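Local coordinates for trwC protein (Escherichia coli, PDB 1OMH) that probably nicks and processes plasmid origin-of-transfer DNA in bacterial conjugation, through its N-terminal relaxase domain, at residues L96-A101 / G289-S293. Residues are numbered along the deposited sequence; the frame is centred on the assembly and turned at random.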
loop_
_atom_site.group_PDB
_atom_site.type_symbol
_atom_site.label_atom_id
_atom_site.label_comp_id
_atom_site.label_asym_id
_atom_site.label_seq_id
_atom_site.Cartn_x
_atom_site.Cartn_y
_atom_site.Cartn_z
ATOM N N LEU B 96 -2.998 -11.025 -12.067
ATOM C CA LEU B 96 -3.204 -11.577 -13.410
ATOM C C LEU B 96 -4.660 -11.935 -13.690
ATOM O O LEU B 96 -5.208 -11.597 -14.744
ATOM C CB LEU B 96 -2.339 -12.823 -13.605
ATOM C CG LEU B 96 -0.938 -12.677 -14.208
ATOM C CD1 LEU B 96 -0.291 -11.365 -13.808
ATOM C CD2 LEU B 96 -0.103 -13.870 -13.785
ATOM N N GLN B 97 -5.282 -12.625 -12.743
ATOM C CA GLN B 97 -6.670 -13.038 -12.897
ATOM C C GLN B 97 -7.580 -11.820 -12.970
ATOM O O GLN B 97 -8.528 -11.785 -13.751
ATOM C CB GLN B 97 -7.097 -13.932 -11.724
ATOM C CG GLN B 97 -8.407 -14.688 -11.948
ATOM C CD GLN B 97 -8.266 -15.807 -12.966
ATOM O OE1 GLN B 97 -7.286 -16.547 -12.951
ATOM N NE2 GLN B 97 -9.255 -15.946 -13.845
ATOM N N ALA B 98 -7.287 -10.806 -12.166
ATOM C CA ALA B 98 -8.116 -9.608 -12.164
ATOM C C ALA B 98 -7.903 -8.667 -13.344
ATOM O O ALA B 98 -8.864 -8.146 -13.904
ATOM C CB ALA B 98 -7.902 -8.834 -10.872
ATOM N N LEU B 99 -6.647 -8.462 -13.726
ATOM C CA LEU B 99 -6.318 -7.508 -14.780
ATOM C C LEU B 99 -6.112 -8.045 -16.191
ATOM O O LEU B 99 -6.319 -7.322 -17.165
ATOM C CB LEU B 99 -5.087 -6.702 -14.344
ATOM C CG LEU B 99 -5.236 -6.045 -12.960
ATOM C CD1 LEU B 99 -3.929 -5.371 -12.564
ATOM C CD2 LEU B 99 -6.374 -5.027 -12.972
ATOM N N VAL B 100 -5.683 -9.291 -16.311
ATOM C CA VAL B 100 -5.494 -9.874 -17.632
ATOM C C VAL B 100 -6.758 -10.654 -17.996
ATOM O O VAL B 100 -7.375 -10.383 -19.024
ATOM C CB VAL B 100 -4.268 -10.801 -17.665
ATOM C CG1 VAL B 100 -4.025 -11.299 -19.093
ATOM C CG2 VAL B 100 -3.043 -10.046 -17.156
ATOM N N ALA B 101 -7.140 -11.613 -17.148
ATOM C CA ALA B 101 -8.350 -12.411 -17.374
ATOM C C ALA B 101 -9.589 -11.518 -17.292
ATOM O O ALA B 101 -10.603 -11.790 -17.927
ATOM C CB ALA B 101 -8.451 -13.534 -16.348
ATOM N N GLY B 289 1.420 -19.801 -21.640
ATOM C CA GLY B 289 0.560 -20.961 -21.467
ATOM C C GLY B 289 -0.384 -20.906 -20.280
ATOM O O GLY B 289 -0.762 -21.945 -19.738
ATOM N N ILE B 290 -0.773 -19.701 -19.872
ATOM C CA ILE B 290 -1.679 -19.542 -18.743
ATOM C C ILE B 290 -3.110 -19.840 -19.153
ATOM O O ILE B 290 -3.590 -19.360 -20.181
ATOM C CB ILE B 290 -1.663 -18.100 -18.181
ATOM C CG1 ILE B 290 -0.268 -17.738 -17.671
ATOM C CG2 ILE B 290 -2.678 -17.973 -17.046
ATOM C CD1 ILE B 290 -0.154 -16.305 -17.202
ATOM N N ASP B 291 -3.785 -20.638 -18.336
ATOM C CA ASP B 291 -5.178 -20.977 -18.567
ATOM C C ASP B 291 -5.918 -20.370 -17.382
ATOM O O ASP B 291 -5.863 -20.892 -16.273
ATOM C CB ASP B 291 -5.362 -22.497 -18.606
ATOM C CG ASP B 291 -6.821 -22.910 -18.638
ATOM O OD1 ASP B 291 -7.659 -22.112 -19.109
ATOM O OD2 ASP B 291 -7.129 -24.041 -18.203
ATOM N N PHE B 292 -6.586 -19.246 -17.619
ATOM C CA PHE B 292 -7.312 -18.556 -16.562
ATOM C C PHE B 292 -8.595 -19.282 -16.175
ATOM O O PHE B 292 -9.385 -18.768 -15.379
ATOM C CB PHE B 292 -7.618 -17.119 -16.996
ATOM C CG PHE B 292 -6.395 -16.238 -17.070
ATOM C CD1 PHE B 292 -5.895 -15.814 -18.298
ATOM C CD2 PHE B 292 -5.735 -15.845 -15.908
ATOM C CE1 PHE B 292 -4.756 -15.012 -18.366
ATOM C CE2 PHE B 292 -4.598 -15.045 -15.965
ATOM C CZ PHE B 292 -4.107 -14.628 -17.197
ATOM N N SER B 293 -8.765 -20.476 -16.749
ATOM C CA SER B 293 -9.907 -21.376 -16.546
ATOM C C SER B 293 -10.762 -21.544 -17.794
ATOM O O SER B 293 -10.303 -21.152 -18.888
ATOM C CB SER B 293 -10.795 -20.930 -15.382
ATOM O OG SER B 293 -10.242 -21.355 -14.151
#
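A101 and F292 bring the two backbones closest, their CA atoms 6.3 Å apart, where the irregular C-terminal segment 289-293 passes the C-terminal part of helix 92-99 and the residues that follow it. F292 carries most of the contact, and a flat aromatic ring suits the place because it offers two faces and an edge at once. A101 CB lies over one face in a CH-pi contact, 3.8 Å from the ring centroid; a methyl can sit this close to the ring, offset toward the rim. On the opposite face I290 CG2 stands over the centre. V100, with CG1 anti to the backbone N (chi1 -175°), brings that methyl obliquely to within 3.8 Å of F292 CZ, while L96 CB meets the ring edge and L96 CD2 touches I290 CD1. The contact joins the end of this relaxase-domain fragment, where the longer natural protein continues, to the helix that follows strand 81-89 of the central five-stranded antiparallel sheet. G289, with positive phi, ends helix 274-287 in a Schellman motif and turns the chain into this segment. Q97 suits its place because its amide offers both a donor and an acceptor: NE2 donates to F292 O at 3.2 Å, on a lone pair in the carbonyl plane, with the N-H...O angle at 158°. Its OE1 meets the ring edge 3.4 Å from F292 CD2 and is hydrogen-bonded to H223 NE2. A leucine in place of Q97 would probably leave F292 O and H223 without these amide partners and the segment less firmly tied. Around F292, D291 OD1 accepts from S293 N at 3.1 Å, forming an Asx turn that spans it.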